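Local coordinates for MutT/nudix family protein (Deinococcus radiodurans, PDB 2W4E) that probably hydrolyses ADP-ribose or related nucleoside diphosphate derivatives as a magnesium-dependent Nudix hydrolase, the chain here lacking the N-terminal part, at residues L109-G121 with L132-L145. Numbering follows the deposited sequence.
Sequences LPLAEVYRMLEAG and LWQARGELTRRGLL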
ATOM      1  N   LEU A 109       8.534  -4.305 -18.085  1.00 28.39           N
ATOM      2  CA  LEU A 109       9.530  -3.259 -17.865  1.00 27.56           C
ATOM      3  C   LEU A 109      10.653  -3.707 -16.971  1.00 27.28           C
ATOM      4  O   LEU A 109      10.413  -4.424 -16.004  1.00 27.63           O
ATOM      5  CB  LEU A 109       8.852  -2.054 -17.185  1.00 27.43           C
ATOM      6  CG  LEU A 109       7.767  -1.311 -17.955  1.00 27.00           C
ATOM      7  CD1 LEU A 109       6.957  -0.446 -16.989  1.00 29.93           C
ATOM      8  CD2 LEU A 109       8.420  -0.456 -19.007  1.00 31.49           C
ATOM      9  N   PRO A 110      11.893  -3.241 -17.235  1.00 27.04           N
ATOM     10  CA  PRO A 110      12.960  -3.468 -16.267  1.00 26.41           C
ATOM     11  C   PRO A 110      12.571  -2.998 -14.860  1.00 25.66           C
ATOM     12  O   PRO A 110      11.924  -1.939 -14.707  1.00 23.24           O
ATOM     13  CB  PRO A 110      14.114  -2.583 -16.797  1.00 27.74           C
ATOM     14  CG  PRO A 110      13.850  -2.464 -18.247  1.00 27.38           C
ATOM     15  CD  PRO A 110      12.319  -2.314 -18.300  1.00 28.41           C
ATOM     16  N   LEU A 111      12.991  -3.757 -13.837  1.00 25.07           N
ATOM     17  CA  LEU A 111      12.635  -3.444 -12.457  1.00 24.52           C
ATOM     18  C   LEU A 111      13.124  -2.050 -12.021  1.00 24.86           C
ATOM     19  O   LEU A 111      12.473  -1.410 -11.216  1.00 24.29           O
ATOM     20  CB  LEU A 111      13.186  -4.505 -11.483  1.00 24.01           C
ATOM     21  CG  LEU A 111      12.408  -5.806 -11.321  1.00 22.82           C
ATOM     22  CD1 LEU A 111      13.195  -6.825 -10.463  1.00 23.00           C
ATOM     23  CD2 LEU A 111      11.019  -5.538 -10.714  1.00 20.42           C
ATOM     24  N   ALA A 112      14.268  -1.589 -12.538  1.00 24.77           N
ATOM     25  CA  ALA A 112      14.825  -0.286 -12.138  1.00 24.84           C
ATOM     26  C   ALA A 112      13.865   0.853 -12.510  1.00 24.76           C
ATOM     27  O   ALA A 112      13.645   1.799 -11.738  1.00 25.82           O
ATOM     28  CB  ALA A 112      16.214  -0.095 -12.788  1.00 25.46           C
ATOM     29  N   GLU A 113      13.258   0.721 -13.684  1.00 24.13           N
ATOM     30  CA  GLU A 113      12.260   1.638 -14.175  1.00 23.83           C
ATOM     31  C   GLU A 113      10.947   1.572 -13.389  1.00 23.55           C
ATOM     32  O   GLU A 113      10.393   2.595 -13.030  1.00 22.26           O
ATOM     33  CB  GLU A 113      12.005   1.362 -15.662  1.00 24.10           C
ATOM     34  CG  GLU A 113      10.936   2.241 -16.260  1.00 26.48           C
ATOM     35  CD  GLU A 113      11.209   3.760 -16.121  1.00 29.01           C
ATOM     36  OE1 GLU A 113      12.317   4.202 -15.720  1.00 34.00           O
ATOM     37  OE2 GLU A 113      10.283   4.518 -16.426  1.00 30.57           O
ATOM     38  N   VAL A 114      10.503   0.366 -13.066  1.00 22.87           N
ATOM     39  CA  VAL A 114       9.332   0.211 -12.193  1.00 23.40           C
ATOM     40  C   VAL A 114       9.509   0.917 -10.826  1.00 22.55           C
ATOM     41  O   VAL A 114       8.597   1.645 -10.348  1.00 22.88           O
ATOM     42  CB  VAL A 114       8.961  -1.277 -11.990  1.00 22.46           C
ATOM     43  CG1 VAL A 114       7.706  -1.392 -11.108  1.00 23.88           C
ATOM     44  CG2 VAL A 114       8.661  -1.888 -13.330  1.00 22.94           C
ATOM     45  N   TYR A 115      10.665   0.725 -10.207  1.00 22.77           N
ATOM     46  CA  TYR A 115      10.918   1.377  -8.904  1.00 23.65           C
ATOM     47  C   TYR A 115      11.163   2.890  -9.028  1.00 24.68           C
ATOM     48  O   TYR A 115      10.855   3.657  -8.079  1.00 23.26           O
ATOM     49  CB  TYR A 115      12.001   0.643  -8.089  1.00 23.65           C
ATOM     50  CG  TYR A 115      11.385  -0.601  -7.468  1.00 25.00           C
ATOM     51  CD1 TYR A 115      11.300  -1.811  -8.189  1.00 26.18           C
ATOM     52  CD2 TYR A 115      10.810  -0.551  -6.200  1.00 23.75           C
ATOM     53  CE1 TYR A 115      10.677  -2.969  -7.628  1.00 25.47           C
ATOM     54  CE2 TYR A 115      10.187  -1.701  -5.627  1.00 26.20           C
ATOM     55  CZ  TYR A 115      10.125  -2.890  -6.351  1.00 23.76           C
ATOM     56  OH  TYR A 115       9.518  -3.986  -5.786  1.00 23.61           O
ATOM     57  N   ARG A 116      11.665   3.328 -10.197  1.00 25.07           N
ATOM     58  CA  ARG A 116      11.753   4.768 -10.433  1.00 26.10           C
ATOM     59  C   ARG A 116      10.324   5.316 -10.483  1.00 25.15           C
ATOM     60  O   ARG A 116      10.016   6.301  -9.810  1.00 24.45           O
ATOM     61  CB  ARG A 116      12.521   5.105 -11.706  1.00 26.70           C
ATOM     62  CG  ARG A 116      12.697   6.608 -11.862  1.00 29.21           C
ATOM     63  CD  ARG A 116      12.893   6.996 -13.348  1.00 31.34           C
ATOM     64  NE  ARG A 116      11.718   6.669 -14.152  1.00 33.05           N
ATOM     65  CZ  ARG A 116      10.533   7.282 -14.089  1.00 33.92           C
ATOM     66  NH1 ARG A 116      10.325   8.321 -13.288  1.00 35.94           N
ATOM     67  NH2 ARG A 116       9.544   6.864 -14.864  1.00 35.83           N
ATOM     68  N   MET A 117       9.450   4.665 -11.245  1.00 24.33           N
ATOM     69  CA  MET A 117       8.032   5.027 -11.269  1.00 25.03           C
ATOM     70  C   MET A 117       7.417   5.067  -9.857  1.00 24.84           C
ATOM     71  O   MET A 117       6.774   6.038  -9.491  1.00 24.59           O
ATOM     72  CB  MET A 117       7.237   4.104 -12.169  1.00 24.29           C
ATOM     73  CG  MET A 117       7.572   4.249 -13.652  1.00 28.21           C
ATOM     74  SD  MET A 117       6.984   2.805 -14.628  1.00 33.25           S
ATOM     75  CE  MET A 117       5.244   3.175 -14.675  1.00 31.17           C
ATOM     76  N   LEU A 118       7.613   3.995  -9.098  1.00 25.58           N
ATOM     77  CA  LEU A 118       7.100   3.894  -7.721  1.00 25.47           C
ATOM     78  C   LEU A 118       7.510   5.124  -6.853  1.00 27.25           C
ATOM     79  O   LEU A 118       6.672   5.735  -6.214  1.00 26.87           O
ATOM     80  CB  LEU A 118       7.610   2.610  -7.080  1.00 24.42           C
ATOM     81  CG  LEU A 118       7.069   2.229  -5.685  1.00 22.75           C
ATOM     82  CD1 LEU A 118       5.554   2.081  -5.691  1.00 19.25           C
ATOM     83  CD2 LEU A 118       7.769   0.977  -5.096  1.00 21.00           C
ATOM     84  N   GLU A 119       8.788   5.475  -6.873  1.00 27.43           N
ATOM     85  CA  GLU A 119       9.315   6.514  -6.018  1.00 29.81           C
ATOM     86  C   GLU A 119       8.787   7.881  -6.454  1.00 30.82           C
ATOM     87  O   GLU A 119       8.441   8.715  -5.609  1.00 30.27           O
ATOM     88  CB  GLU A 119      10.832   6.451  -6.022  1.00 29.54           C
ATOM     89  CG  GLU A 119      11.352   5.290  -5.206  1.00 31.37           C
ATOM     90  CD  GLU A 119      12.840   5.278  -5.110  1.00 38.24           C
ATOM     91  OE1 GLU A 119      13.473   6.118  -5.800  1.00 42.81           O
ATOM     92  OE2 GLU A 119      13.390   4.439  -4.337  1.00 36.94           O
ATOM     93  N   ALA A 120       8.619   8.048  -7.766  1.00 30.84           N
ATOM     94  CA  ALA A 120       8.105   9.289  -8.332  1.00 31.35           C
ATOM     95  C   ALA A 120       6.604   9.495  -8.090  1.00 31.64           C
ATOM     96  O   ALA A 120       6.078  10.579  -8.341  1.00 32.42           O
ATOM     97  CB  ALA A 120       8.414   9.339  -9.827  1.00 30.91           C
ATOM     98  N   GLY A 121       5.893   8.484  -7.613  1.00 30.75           N
ATOM     99  CA  GLY A 121       4.431   8.632  -7.526  1.00 29.76           C
ATOM    100  C   GLY A 121       3.634   8.258  -8.768  1.00 28.49           C
ATOM    101  O   GLY A 121       2.401   8.379  -8.797  1.00 29.74           O
ATOM    102  N   LEU A 132       4.766  -3.620  -4.313  1.00 17.69           N
ATOM    103  CA  LEU A 132       6.122  -3.275  -4.828  1.00 18.46           C
ATOM    104  C   LEU A 132       7.033  -2.866  -3.684  1.00 18.36           C
ATOM    105  O   LEU A 132       8.179  -3.297  -3.612  1.00 18.79           O
ATOM    106  CB  LEU A 132       6.072  -2.175  -5.899  1.00 15.80           C
ATOM    107  CG  LEU A 132       5.583  -2.679  -7.269  1.00 18.33           C
ATOM    108  CD1 LEU A 132       5.038  -1.444  -8.050  1.00 20.06           C
ATOM    109  CD2 LEU A 132       6.754  -3.352  -8.022  1.00 15.77           C
ATOM    110  N   TRP A 133       6.522  -2.041  -2.781  1.00 18.69           N
ATOM    111  CA  TRP A 133       7.314  -1.690  -1.629  1.00 19.61           C
ATOM    112  C   TRP A 133       7.648  -2.939  -0.817  1.00 20.08           C
ATOM    113  O   TRP A 133       8.786  -3.123  -0.428  1.00 21.20           O
ATOM    114  CB  TRP A 133       6.606  -0.657  -0.745  1.00 19.45           C
ATOM    115  CG  TRP A 133       6.692   0.708  -1.275  1.00 19.61           C
ATOM    116  CD1 TRP A 133       5.673   1.448  -1.810  1.00 22.16           C
ATOM    117  CD2 TRP A 133       7.862   1.530  -1.341  1.00 19.96           C
ATOM    118  NE1 TRP A 133       6.138   2.688  -2.199  1.00 20.17           N
ATOM    119  CE2 TRP A 133       7.479   2.765  -1.932  1.00 20.07           C
ATOM    120  CE3 TRP A 133       9.187   1.356  -0.948  1.00 22.17           C
ATOM    121  CZ2 TRP A 133       8.381   3.809  -2.142  1.00 22.05           C
ATOM    122  CZ3 TRP A 133      10.094   2.406  -1.139  1.00 21.91           C
ATOM    123  CH2 TRP A 133       9.673   3.624  -1.720  1.00 22.93           C
ATOM    124  N   GLN A 134       6.658  -3.782  -0.532  1.00 20.41           N
ATOM    125  CA  GLN A 134       6.933  -4.957   0.324  1.00 21.49           C
ATOM    126  C   GLN A 134       7.907  -5.944  -0.335  1.00 21.51           C
ATOM    127  O   GLN A 134       8.638  -6.624   0.367  1.00 21.86           O
ATOM    128  CB  GLN A 134       5.625  -5.709   0.652  1.00 21.41           C
ATOM    129  CG  GLN A 134       4.617  -4.985   1.581  1.00 23.20           C
ATOM    130  CD  GLN A 134       3.292  -5.776   1.608  1.00 28.48           C
ATOM    131  OE1 GLN A 134       3.051  -6.606   0.722  1.00 33.70           O
ATOM    132  NE2 GLN A 134       2.453  -5.518   2.568  1.00 24.99           N
ATOM    133  N   ALA A 135       7.925  -6.027  -1.672  1.00 21.05           N
ATOM    134  CA  ALA A 135       8.829  -6.956  -2.372  1.00 21.31           C
ATOM    135  C   ALA A 135      10.277  -6.435  -2.517  1.00 22.52           C
ATOM    136  O   ALA A 135      11.178  -7.173  -2.906  1.00 21.25           O
ATOM    137  CB  ALA A 135       8.265  -7.257  -3.776  1.00 21.21           C
ATOM    138  N   ARG A 136      10.477  -5.154  -2.232  1.00 22.81           N
ATOM    139  CA  ARG A 136      11.730  -4.458  -2.622  1.00 24.17           C
ATOM    140  C   ARG A 136      12.961  -5.040  -1.931  1.00 24.81           C
ATOM    141  O   ARG A 136      13.988  -5.231  -2.575  1.00 25.48           O
ATOM    142  CB  ARG A 136      11.607  -2.950  -2.332  1.00 22.30           C
ATOM    143  CG  ARG A 136      12.768  -2.121  -2.859  1.00 25.04           C
ATOM    144  CD  ARG A 136      12.541  -0.620  -2.566  1.00 26.78           C
ATOM    145  NE  ARG A 136      13.465   0.129  -3.418  1.00 31.91           N
ATOM    146  CZ  ARG A 136      13.336   1.390  -3.798  1.00 36.04           C
ATOM    147  NH1 ARG A 136      12.295   2.131  -3.410  1.00 38.15           N
ATOM    148  NH2 ARG A 136      14.275   1.927  -4.568  1.00 36.85           N
ATOM    149  N   GLY A 137      12.841  -5.340  -0.635  1.00 26.04           N
ATOM    150  CA  GLY A 137      13.965  -5.928   0.145  1.00 26.35           C
ATOM    151  C   GLY A 137      14.410  -7.253  -0.469  1.00 27.09           C
ATOM    152  O   GLY A 137      15.609  -7.454  -0.769  1.00 26.96           O
ATOM    153  N   GLU A 138      13.447  -8.147  -0.683  1.00 26.18           N
ATOM    154  CA  GLU A 138      13.699  -9.419  -1.414  1.00 27.04           C
ATOM    155  C   GLU A 138      14.402  -9.247  -2.774  1.00 25.07           C
ATOM    156  O   GLU A 138      15.365  -9.951  -3.082  1.00 25.90           O
ATOM    157  CB  GLU A 138      12.376 -10.186  -1.578  1.00 26.29           C
ATOM    158  CG  GLU A 138      12.502 -11.614  -2.003  1.00 32.37           C
ATOM    159  CD  GLU A 138      13.163 -12.553  -0.956  1.00 36.49           C
ATOM    160  OE1 GLU A 138      12.776 -12.579   0.235  1.00 41.08           O
ATOM    161  OE2 GLU A 138      14.079 -13.287  -1.347  1.00 40.23           O
ATOM    162  N   LEU A 139      13.915  -8.333  -3.615  1.00 23.64           N
ATOM    163  CA  LEU A 139      14.525  -8.192  -4.951  1.00 23.29           C
ATOM    164  C   LEU A 139      15.958  -7.641  -4.898  1.00 24.47           C
ATOM    165  O   LEU A 139      16.821  -7.963  -5.745  1.00 23.20           O
ATOM    166  CB  LEU A 139      13.625  -7.317  -5.835  1.00 22.21           C
ATOM    167  CG  LEU A 139      12.226  -7.943  -6.126  1.00 21.08           C
ATOM    168  CD1 LEU A 139      11.294  -6.881  -6.717  1.00 19.49           C
ATOM    169  CD2 LEU A 139      12.403  -9.097  -7.094  1.00 18.91           C
ATOM    170  N   THR A 140      16.201  -6.787  -3.912  1.00 25.86           N
ATOM    171  CA  THR A 140      17.534  -6.173  -3.734  1.00 28.55           C
ATOM    172  C   THR A 140      18.514  -7.224  -3.240  1.00 28.55           C
ATOM    173  O   THR A 140      19.616  -7.317  -3.735  1.00 29.82           O
ATOM    174  CB  THR A 140      17.469  -5.037  -2.711  1.00 27.98           C
ATOM    175  OG1 THR A 140      16.414  -4.134  -3.093  1.00 29.21           O
ATOM    176  CG2 THR A 140      18.826  -4.292  -2.646  1.00 30.33           C
ATOM    177  N   ARG A 141      18.089  -8.014  -2.269  1.00 30.45           N
ATOM    178  CA  ARG A 141      18.906  -9.115  -1.746  1.00 32.02           C
ATOM    179  C   ARG A 141      19.323 -10.125  -2.806  1.00 31.59           C
ATOM    180  O   ARG A 141      20.471 -10.563  -2.825  1.00 32.13           O
ATOM    181  CB  ARG A 141      18.183  -9.820  -0.618  1.00 32.20           C
ATOM    182  CG  ARG A 141      18.074  -8.939   0.594  1.00 36.91           C
ATOM    183  CD  ARG A 141      17.644  -9.703   1.831  1.00 39.16           C
ATOM    184  NE  ARG A 141      16.285 -10.242   1.753  1.00 44.16           N
ATOM    185  CZ  ARG A 141      15.179  -9.631   2.193  1.00 45.27           C
ATOM    186  NH1 ARG A 141      15.232  -8.411   2.725  1.00 45.38           N
ATOM    187  NH2 ARG A 141      14.001 -10.245   2.101  1.00 46.33           N
ATOM    188  N   ARG A 142      18.416 -10.450  -3.718  1.00 30.22           N
ATOM    189  CA  ARG A 142      18.723 -11.362  -4.830  1.00 29.52           C
ATOM    190  C   ARG A 142      19.512 -10.709  -5.980  1.00 30.07           C
ATOM    191  O   ARG A 142      19.886 -11.395  -6.945  1.00 30.19           O
ATOM    192  CB  ARG A 142      17.425 -11.954  -5.382  1.00 28.42           C
ATOM    193  CG  ARG A 142      16.734 -12.872  -4.419  1.00 27.07           C
ATOM    194  CD  ARG A 142      15.337 -13.189  -4.902  1.00 25.17           C
ATOM    195  NE  ARG A 142      14.628 -13.903  -3.853  1.00 27.02           N
ATOM    196  CZ  ARG A 142      14.360 -15.203  -3.896  1.00 26.64           C
ATOM    197  NH1 ARG A 142      14.715 -15.904  -4.955  1.00 25.74           N
ATOM    198  NH2 ARG A 142      13.704 -15.789  -2.900  1.00 25.37           N
ATOM    199  N   GLY A 143      19.746  -9.394  -5.885  1.00 31.26           N
ATOM    200  CA  GLY A 143      20.421  -8.619  -6.944  1.00 30.85           C
ATOM    201  C   GLY A 143      19.596  -8.440  -8.201  1.00 31.62           C
ATOM    202  O   GLY A 143      20.155  -8.149  -9.263  1.00 32.06           O
ATOM    203  N   LEU A 144      18.271  -8.622  -8.113  1.00 30.71           N
ATOM    204  CA  LEU A 144      17.389  -8.411  -9.277  1.00 30.66           C
ATOM    205  C   LEU A 144      17.086  -6.922  -9.463  1.00 31.53           C
ATOM    206  O   LEU A 144      16.831  -6.450 -10.581  1.00 31.17           O
ATOM    207  CB  LEU A 144      16.080  -9.201  -9.137  1.00 29.74           C
ATOM    208  CG  LEU A 144      16.198 -10.712  -9.368  1.00 29.31           C
ATOM    209  CD1 LEU A 144      14.997 -11.474  -8.792  1.00 26.24           C
ATOM    210  CD2 LEU A 144      16.425 -11.052 -10.854  1.00 28.53           C
ATOM    211  N   LEU A 145      17.099  -6.207  -8.335  1.00 33.28           N
ATOM    212  CA  LEU A 145      16.982  -4.754  -8.285  1.00 34.91           C
ATOM    213  C   LEU A 145      18.281  -4.154  -7.762  1.00 35.63           C
ATOM    214  O   LEU A 145      18.772  -4.563  -6.686  1.00 37.01           O
ATOM    215  CB  LEU A 145      15.823  -4.340  -7.349  1.00 34.72           C
ATOM    216  CG  LEU A 145      15.530  -2.854  -7.146  1.00 35.69           C
ATOM    217  CD1 LEU A 145      15.318  -2.126  -8.479  1.00 34.12           C
ATOM    218  CD2 LEU A 145      14.314  -2.710  -6.232  1.00 33.79           C
TER
HETATM  219  O   HOH W   1       4.876   4.853  -3.557  1.00 32.88           O
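The ring of Tyr115 carries Leu145 CD2 over the centre of one face, a CH-pi contact 3.8 Å from CD2 to the ring centroid, while Leu111 O and Leu132 O lie at its edge. Tyrosine suits a site needing both an apolar ring and a donor: its OH gives a 2.6 Å hydrogen bond to Leu132 O. The ring is a knob among Leu132, Ala135, Arg136 and Leu139. Branched Leu118, with CG anti to its N (chi1 -174°), lays CD2 on the five-membered ring of Trp133, whose NE1 donates to a water at the indole edge. Long, extended Arg136 passes Tyr115 CD2, the planes tilted by 47°, to reach Glu119; Trp133 CH2 lies at the guanidinium edge. NH1 and NH2 converge on Glu119 OE2, each 2.7 Å away, through bent bonds. A leucine here would probably leave Glu119 OE2 without its charged mate and uncover Tyr115 near CD2. Helix 111-120, following strand 104-110, thus packs on C-terminal helix 126-141 (axes of 111-120 and 132-141 at -138°), above Leu11 of strand 6-14; Trp133 also meets Trp133 of the second subunit. Burial chiefly joins the helices, and the charge pair fastens their exposed margin.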